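Local coordinates for protein beta-glucanase (Bacteroides thetaiotaomicron, PDB 6EUG) that probably hydrolyses beta-1,3-galactosidic linkages of arabinogalactan through this family 43 glycoside hydrolase domain, one part of a longer protein, at residues G260-P265 with K288-T293; R160-A165 with G251-I256. All coordinates share one frame; numbering follows the deposited sequence. Where two conformers were deposited one is given.

Contact 1: G260-P265 with K288-T293; sequences GHNEAP and KARLLT
The flat guanidinium of Arg290 receives its partners from 260-265 at its edge: Gly260 O, Asn262 OD1 and a water all lie in or close to its plane. The amide of Asn262 is used differently. It is turned 75° from the guanidinium, and NH1 stands above its plane, near enough to put Arg290 NH1 3.3 Å from Asn262 CG. One nitrogen makes two bonds. Arg290 NH1 reaches Gly260 O at 3.0 Å in an almost perfectly straight bond (177°), and Asn262 OD1 at 2.9 Å, meeting that oxygen over the amide face and not along a lone pair. Asn262 OD1 is also bonded to the hydroxyl of Thr278 on the neighbouring strand, so two donors, one of them outside these segments, share this oxygen.

Arg290 NH2 donates to the water oxygen at 2.9 Å, and the water donates on to Gly260 O, so that guanidinium, carbonyl and water close a small ring that would restrain the rotation of the guanidinium. A bend at chi2 (93°) carries the arginine chain across the amide, with Arg290 CD 3.4 Å from Asn262 OD1. Leu292 CD1 lies at the van der Waals margin of Asn262 OD1, 4.5 Å away.

The loop held in this way goes on to Ala264, whose N is bonded to Asp214, a residue lining the glucoimidazole pocket. In the five-bladed beta-propeller of family 43, the contact joins an interblade crossing to a strand: the chain leaving strand 252-256 meets strand 290-294 before it enters the next blade at 265-270.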
ATOM      1  N   GLY A 260      -1.897   0.120 -16.876  1.00 17.33           N
ATOM      2  CA  GLY A 260      -1.671   1.482 -16.369  1.00 18.06           C
ATOM      3  C   GLY A 260      -0.467   1.723 -15.455  1.00 18.85           C
ATOM      4  O   GLY A 260      -0.092   2.896 -15.209  1.00 18.78           O
ATOM      5  N   HIS A 261       0.127   0.644 -14.929  1.00 16.90           N
ATOM      6  CA  HIS A 261       1.331   0.728 -14.086  1.00 17.31           C
ATOM      7  C   HIS A 261       1.116   1.634 -12.839  1.00 19.18           C
ATOM      8  O   HIS A 261       2.000   2.404 -12.446  1.00 22.96           O
ATOM      9  CB  HIS A 261       2.524   1.262 -14.933  1.00 19.12           C
ATOM     10  CG  HIS A 261       3.613   0.275 -15.183  1.00 20.47           C
ATOM     11  ND1 HIS A 261       4.520   0.434 -16.213  1.00 21.46           N
ATOM     12  CD2 HIS A 261       3.985  -0.839 -14.516  1.00 20.22           C
ATOM     13  CE1 HIS A 261       5.382  -0.566 -16.184  1.00 17.64           C
ATOM     14  NE2 HIS A 261       5.090  -1.341 -15.151  1.00 21.78           N
ATOM     15  N   ASN A 262      -0.065   1.550 -12.227  1.00 15.42           N
ATOM     16  CA  ASN A 262      -0.333   2.233 -10.965  1.00 14.35           C
ATOM     17  C   ASN A 262       0.282   1.457  -9.785  1.00 13.50           C
ATOM     18  O   ASN A 262       0.159   0.232  -9.712  1.00 15.93           O
ATOM     19  CB  ASN A 262      -1.851   2.373 -10.747  1.00 12.56           C
ATOM     20  CG  ASN A 262      -2.484   3.372 -11.704  1.00 13.92           C
ATOM     21  OD1 ASN A 262      -2.380   4.632 -11.506  1.00 16.31           O
ATOM     22  ND2 ASN A 262      -3.133   2.850 -12.747  1.00 15.82           N
ATOM     23  N   GLU A 263       0.862   2.229  -8.859  0.50 13.79           N
ATOM     24  CA  GLU A 263       1.658   1.704  -7.741  0.50 13.30           C
ATOM     25  C   GLU A 263       1.365   2.470  -6.447  0.50 12.94           C
ATOM     26  O   GLU A 263       0.574   3.403  -6.453  0.50 12.20           O
ATOM     27  CB  GLU A 263       3.162   1.794  -8.091  0.50 13.17           C
ATOM     28  CG  GLU A 263       3.541   1.348  -9.506  0.50 14.22           C
ATOM     29  CD  GLU A 263       3.132  -0.080  -9.899  0.50 14.21           C
ATOM     30  OE1 GLU A 263       3.054  -0.997  -9.059  0.50 15.35           O
ATOM     31  OE2 GLU A 263       2.892  -0.298 -11.103  0.50 18.55           O
ATOM     32  N   ALA A 264       1.944   2.035  -5.322  1.00 12.71           N
ATOM     33  CA  ALA A 264       1.858   2.814  -4.078  1.00 11.78           C
ATOM     34  C   ALA A 264       0.440   3.326  -3.730  1.00 11.41           C
ATOM     35  O   ALA A 264       0.270   4.514  -3.422  1.00 14.31           O
ATOM     36  CB  ALA A 264       2.841   3.959  -4.123  1.00 13.42           C
ATOM     37  N   PRO A 265      -0.550   2.430  -3.748  1.00 11.50           N
ATOM     38  CA  PRO A 265      -1.952   2.907  -3.536  1.00 12.33           C
ATOM     39  C   PRO A 265      -2.237   3.437  -2.123  1.00 12.71           C
ATOM     40  O   PRO A 265      -1.771   2.835  -1.112  1.00 13.66           O
ATOM     41  CB  PRO A 265      -2.782   1.646  -3.814  1.00 12.96           C
ATOM     42  CG  PRO A 265      -1.865   0.546  -3.448  1.00 14.06           C
ATOM     43  CD  PRO A 265      -0.539   0.977  -4.008  1.00 13.19           C
ATOM     44  N   LYS A 288       4.446  11.714 -11.638  1.00 17.12           N
ATOM     45  CA  LYS A 288       3.182  12.399 -11.521  1.00 16.92           C
ATOM     46  C   LYS A 288       2.147  11.505 -10.847  1.00 16.98           C
ATOM     47  O   LYS A 288       1.922  10.363 -11.287  1.00 17.53           O
ATOM     48  CB  LYS A 288       2.709  12.810 -12.940  1.00 22.36           C
ATOM     49  CG  LYS A 288       1.596  13.814 -12.960  1.00 24.68           C
ATOM     50  CD  LYS A 288       1.137  14.140 -14.381  1.00 29.98           C
ATOM     51  CE  LYS A 288       2.159  14.960 -15.159  1.00 33.30           C
ATOM     52  NZ  LYS A 288       1.531  15.461 -16.416  1.00 37.79           N
ATOM     53  N   ALA A 289       1.551  11.988  -9.762  1.00 16.40           N
ATOM     54  CA  ALA A 289       0.478  11.217  -9.055  1.00 15.46           C
ATOM     55  C   ALA A 289      -0.786  11.127  -9.905  1.00 15.93           C
ATOM     56  O   ALA A 289      -1.025  11.990 -10.752  1.00 18.02           O
ATOM     57  CB  ALA A 289       0.140  11.854  -7.700  1.00 16.92           C
ATOM     58  N   ARG A 290      -1.561  10.053  -9.700  1.00 14.67           N
ATOM     59  CA  ARG A 290      -2.866   9.862 -10.325  1.00 14.32           C
ATOM     60  C   ARG A 290      -3.941   9.880  -9.217  1.00 13.16           C
ATOM     61  O   ARG A 290      -3.675   9.439  -8.056  1.00 14.20           O
ATOM     62  CB  ARG A 290      -2.937   8.508 -11.074  1.00 15.32           C
ATOM     63  CG  ARG A 290      -1.842   8.291 -12.144  1.00 16.87           C
ATOM     64  CD  ARG A 290      -0.595   7.578 -11.665  1.00 17.30           C
ATOM     65  NE  ARG A 290       0.331   7.408 -12.780  1.00 20.05           N
ATOM     66  CZ  ARG A 290       0.436   6.347 -13.578  1.00 18.53           C
ATOM     67  NH1 ARG A 290      -0.315   5.260 -13.417  1.00 19.72           N
ATOM     68  NH2 ARG A 290       1.322   6.391 -14.561  1.00 21.28           N
ATOM     69  N   LEU A 291      -5.131  10.365  -9.578  1.00 13.81           N
ATOM     70  CA  LEU A 291      -6.343  10.269  -8.743  1.00 15.62           C
ATOM     71  C   LEU A 291      -7.356   9.327  -9.394  1.00 15.00           C
ATOM     72  O   LEU A 291      -7.693   9.504 -10.565  1.00 15.37           O
ATOM     73  CB  LEU A 291      -6.979  11.641  -8.528  1.00 15.38           C
ATOM     74  CG  LEU A 291      -8.225  11.722  -7.654  1.00 15.83           C
ATOM     75  CD1 LEU A 291      -7.882  11.248  -6.236  1.00 15.27           C
ATOM     76  CD2 LEU A 291      -8.800  13.129  -7.625  1.00 17.60           C
ATOM     77  N   LEU A 292      -7.831   8.336  -8.630  1.00 14.50           N
ATOM     78  CA  LEU A 292      -8.811   7.363  -9.104  1.00 15.62           C
ATOM     79  C   LEU A 292     -10.071   7.437  -8.229  1.00 16.21           C
ATOM     80  O   LEU A 292      -9.961   7.692  -7.025  1.00 16.86           O
ATOM     81  CB  LEU A 292      -8.245   5.968  -9.122  1.00 14.86           C
ATOM     82  CG  LEU A 292      -6.761   5.794  -9.578  1.00 14.53           C
ATOM     83  CD1 LEU A 292      -6.294   4.363  -9.367  1.00 16.74           C
ATOM     84  CD2 LEU A 292      -6.579   6.177 -11.046  1.00 16.61           C
ATOM     85  N   THR A 293     -11.245   7.217  -8.817  1.00 14.51           N
ATOM     86  CA  THR A 293     -12.513   7.283  -8.052  1.00 14.84           C
ATOM     87  C   THR A 293     -13.551   6.239  -8.482  1.00 15.31           C
ATOM     88  O   THR A 293     -13.594   5.819  -9.678  1.00 14.81           O
ATOM     89  CB  THR A 293     -13.095   8.717  -8.090  1.00 14.00           C
ATOM     90  OG1 THR A 293     -14.201   8.888  -7.182  1.00 15.67           O
ATOM     91  CG2 THR A 293     -13.558   9.086  -9.512  1.00 15.50           C
TER
HETATM   92  O   HOH W   1       2.135   4.514 -16.661  1.00 28.02           O

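Contact 2: R160-A165 with G251-I256; sequences RVNPGA and GKYIRI
Tyr253 leans its ring edge against the turn of 160-165, and following it outward shows how one aromatic side chain can serve two neighbours. From CB, the first torsion (73°) sets CG between the backbone N and the carbonyl carbon, which sends the ring toward the turn. Tyr253 CD1 comes first, 3.8 Å from Asn162 OD1, which approaches the ring obliquely; the amide and the ring run antiparallel past one another, their planes 23° apart. Next comes Tyr253 CE1, 4.2 Å from Ala165 CB in an apolar touch. At the tip, Tyr253 OH donates to Ala165 O at 2.8 Å; this oxygen lies at the ring edge, near its plane, while the hydroxyl is tilted out of the carbonyl plane.

The accepting carbonyl belongs to the last residue of a type II turn, closed by Ala165 N bonding Asn162 O at 3.2 Å. Gly251 packs against the turn, its bare CA 3.2 Å from Asn162 ND2 and Gly251 O 3.9 Å from Ala165 CB. Its backbone (phi 105°) would press a CB onto the carbonyl O of the preceding residue, so glycine suits this corner. Asn162 ND2 also sits close to Gly251 N, but two donors face each other there and no bond forms. Val202 of helix 200-205 and Ala240 of strand 236-242 also touch the tyrosine side chain.

Chemically, then, the contact is neutral and mostly van der Waals, with a single direct hydrogen bond between the segments. A carbonyl can only accept, so the phenol proton points at Ala165 O, which would favour the neutral form of the tyrosine.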
ATOM      1  N   ARG A 160       0.712 -15.786  -3.089  1.00 15.44           N
ATOM      2  CA  ARG A 160       0.005 -15.052  -4.129  1.00 16.00           C
ATOM      3  C   ARG A 160      -1.514 -15.178  -3.859  1.00 15.88           C
ATOM      4  O   ARG A 160      -1.967 -16.038  -3.048  1.00 18.45           O
ATOM      5  CB  ARG A 160       0.416 -15.517  -5.544  1.00 16.72           C
ATOM      6  CG  ARG A 160       1.850 -15.157  -5.955  1.00 17.41           C
ATOM      7  CD  ARG A 160       2.166 -15.456  -7.413  1.00 16.76           C
ATOM      8  NE  ARG A 160       3.529 -15.019  -7.736  1.00 16.90           N
ATOM      9  CZ  ARG A 160       4.105 -15.092  -8.925  1.00 18.13           C
ATOM     10  NH1 ARG A 160       3.462 -15.611  -9.950  1.00 18.39           N
ATOM     11  NH2 ARG A 160       5.339 -14.632  -9.101  1.00 18.85           N
ATOM     12  N   VAL A 161      -2.298 -14.358  -4.540  1.00 16.45           N
ATOM     13  CA  VAL A 161      -3.686 -14.109  -4.134  1.00 15.56           C
ATOM     14  C   VAL A 161      -4.733 -14.876  -4.953  1.00 16.68           C
ATOM     15  O   VAL A 161      -4.734 -14.819  -6.177  1.00 15.76           O
ATOM     16  CB  VAL A 161      -4.007 -12.600  -4.156  1.00 14.77           C
ATOM     17  CG1 VAL A 161      -5.409 -12.331  -3.623  1.00 14.44           C
ATOM     18  CG2 VAL A 161      -2.965 -11.772  -3.373  1.00 16.42           C
ATOM     19  N   ASN A 162      -5.654 -15.548  -4.241  1.00 17.21           N
ATOM     20  CA  ASN A 162      -6.821 -16.215  -4.833  1.00 17.08           C
ATOM     21  C   ASN A 162      -6.494 -17.266  -5.934  1.00 16.75           C
ATOM     22  O   ASN A 162      -7.041 -17.185  -7.046  1.00 16.28           O
ATOM     23  CB  ASN A 162      -7.863 -15.192  -5.356  1.00 19.92           C
ATOM     24  CG  ASN A 162      -8.621 -14.459  -4.249  1.00 19.01           C
ATOM     25  OD1 ASN A 162      -8.792 -13.208  -4.320  1.00 20.89           O
ATOM     26  ND2 ASN A 162      -9.089 -15.192  -3.240  1.00 13.88           N
ATOM     27  N   PRO A 163      -5.623 -18.248  -5.627  1.00 17.17           N
ATOM     28  CA  PRO A 163      -5.397 -19.340  -6.619  1.00 20.39           C
ATOM     29  C   PRO A 163      -6.693 -19.963  -7.173  1.00 20.21           C
ATOM     30  O   PRO A 163      -7.656 -20.203  -6.398  1.00 18.35           O
ATOM     31  CB  PRO A 163      -4.536 -20.351  -5.842  1.00 23.85           C
ATOM     32  CG  PRO A 163      -4.800 -20.063  -4.406  1.00 24.68           C
ATOM     33  CD  PRO A 163      -4.997 -18.569  -4.325  1.00 18.14           C
ATOM     34  N   GLY A 164      -6.734 -20.119  -8.508  1.00 18.97           N
ATOM     35  CA  GLY A 164      -7.860 -20.718  -9.204  1.00 21.80           C
ATOM     36  C   GLY A 164      -9.075 -19.832  -9.511  1.00 21.56           C
ATOM     37  O   GLY A 164      -9.987 -20.295 -10.207  1.00 23.78           O
ATOM     38  N   ALA A 165      -9.111 -18.581  -9.010  1.00 19.33           N
ATOM     39  CA  ALA A 165     -10.285 -17.696  -9.179  1.00 20.25           C
ATOM     40  C   ALA A 165     -10.040 -16.622 -10.250  1.00 19.41           C
ATOM     41  O   ALA A 165      -8.952 -16.021 -10.309  1.00 19.32           O
ATOM     42  CB  ALA A 165     -10.673 -17.032  -7.852  1.00 22.83           C
ATOM     43  N   GLY A 251     -12.121 -14.934  -2.508  1.00 19.51           N
ATOM     44  CA  GLY A 251     -12.234 -15.277  -3.925  1.00 18.97           C
ATOM     45  C   GLY A 251     -12.889 -14.215  -4.783  1.00 20.13           C
ATOM     46  O   GLY A 251     -12.827 -14.293  -6.021  1.00 22.62           O
ATOM     47  N   LYS A 252     -13.516 -13.223  -4.142  1.00 17.98           N
ATOM     48  CA  LYS A 252     -14.205 -12.156  -4.855  1.00 16.67           C
ATOM     49  C   LYS A 252     -13.212 -11.001  -5.033  1.00 16.16           C
ATOM     50  O   LYS A 252     -12.669 -10.483  -4.033  1.00 17.11           O
ATOM     51  CB  LYS A 252     -15.447 -11.704  -4.067  1.00 19.09           C
ATOM     52  CG  LYS A 252     -16.298 -10.663  -4.764  1.00 21.91           C
ATOM     53  CD  LYS A 252     -17.341 -10.018  -3.861  1.00 27.50           C
ATOM     54  CE  LYS A 252     -18.352 -10.994  -3.329  1.00 29.60           C
ATOM     55  NZ  LYS A 252     -19.559 -10.236  -2.864  1.00 31.00           N
ATOM     56  N   TYR A 253     -12.943 -10.637  -6.287  1.00 15.64           N
ATOM     57  CA  TYR A 253     -12.016  -9.543  -6.609  1.00 14.05           C
ATOM     58  C   TYR A 253     -12.278  -8.952  -7.978  1.00 15.70           C
ATOM     59  O   TYR A 253     -12.870  -9.628  -8.827  1.00 17.83           O
ATOM     60  CB  TYR A 253     -10.544  -9.968  -6.532  1.00 13.34           C
ATOM     61  CG  TYR A 253      -9.959 -10.879  -7.627  1.00 14.24           C
ATOM     62  CD1 TYR A 253     -10.284 -12.232  -7.689  1.00 14.64           C
ATOM     63  CD2 TYR A 253      -9.011 -10.384  -8.563  1.00 16.72           C
ATOM     64  CE1 TYR A 253      -9.718 -13.069  -8.648  1.00 16.17           C
ATOM     65  CE2 TYR A 253      -8.437 -11.207  -9.530  1.00 14.45           C
ATOM     66  CZ  TYR A 253      -8.775 -12.556  -9.577  1.00 14.97           C
ATOM     67  OH  TYR A 253      -8.192 -13.371 -10.549  1.00 16.07           O
ATOM     68  N   ILE A 254     -11.789  -7.715  -8.182  1.00 15.30           N
ATOM     69  CA  ILE A 254     -11.825  -7.044  -9.498  1.00 14.57           C
ATOM     70  C   ILE A 254     -10.394  -6.634  -9.940  1.00 13.97           C
ATOM     71  O   ILE A 254      -9.462  -6.559  -9.117  1.00 13.79           O
ATOM     72  CB  ILE A 254     -12.785  -5.830  -9.549  1.00 15.76           C
ATOM     73  CG1 ILE A 254     -12.326  -4.666  -8.629  1.00 17.62           C
ATOM     74  CG2 ILE A 254     -14.204  -6.296  -9.262  1.00 16.11           C
ATOM     75  CD1 ILE A 254     -13.031  -3.333  -8.831  1.00 19.00           C
ATOM     76  N   ARG A 255     -10.250  -6.336 -11.228  1.00 13.93           N
ATOM     77  CA  ARG A 255      -9.013  -5.795 -11.788  1.00 14.30           C
ATOM     78  C   ARG A 255      -9.351  -4.472 -12.503  1.00 15.88           C
ATOM     79  O   ARG A 255     -10.381  -4.369 -13.191  1.00 17.22           O
ATOM     80  CB  ARG A 255      -8.327  -6.826 -12.715  1.00 14.88           C
ATOM     81  CG  ARG A 255      -9.032  -7.157 -14.025  1.00 15.75           C
ATOM     82  CD  ARG A 255      -8.355  -8.305 -14.770  1.00 15.37           C
ATOM     83  NE  ARG A 255      -7.085  -7.951 -15.424  1.00 15.15           N
ATOM     84  CZ  ARG A 255      -6.938  -7.567 -16.692  1.00 15.32           C
ATOM     85  NH1 ARG A 255      -7.978  -7.454 -17.505  1.00 17.17           N
ATOM     86  NH2 ARG A 255      -5.703  -7.338 -17.157  1.00 16.33           N
ATOM     87  N   ILE A 256      -8.508  -3.460 -12.316  1.00 15.27           N
ATOM     88  CA  ILE A 256      -8.761  -2.127 -12.846  1.00 15.74           C
ATOM     89  C   ILE A 256      -7.492  -1.517 -13.435  1.00 13.90           C
ATOM     90  O   ILE A 256      -6.357  -1.846 -13.037  1.00 15.03           O
ATOM     91  CB  ILE A 256      -9.383  -1.158 -11.800  1.00 15.46           C
ATOM     92  CG1 ILE A 256      -8.495  -1.054 -10.528  1.00 16.54           C
ATOM     93  CG2 ILE A 256     -10.806  -1.599 -11.432  1.00 16.65           C
ATOM     94  CD1 ILE A 256      -8.943   0.032  -9.556  1.00 16.72           C
TER

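Overall arrangement
From the N terminus, the chain completes the four-stranded sheet ending in strand 154-159 and enters 160-165; contact 2 closes the long excursion from there, through the helices and three strands of the next sheet, to that sheet's outermost strand 252-256. Only a few residues later the chain reaches 260-265, and contact 1 closes a shorter loop by joining it to strand 290-294. The two closures follow in series, neither nesting nor crossing, with centres about 20 Å apart. Contact 2 thus ties the exit of one propeller blade to the outer edge of the next, whereas contact 1 ties the following interblade crossing to the blade it leads into.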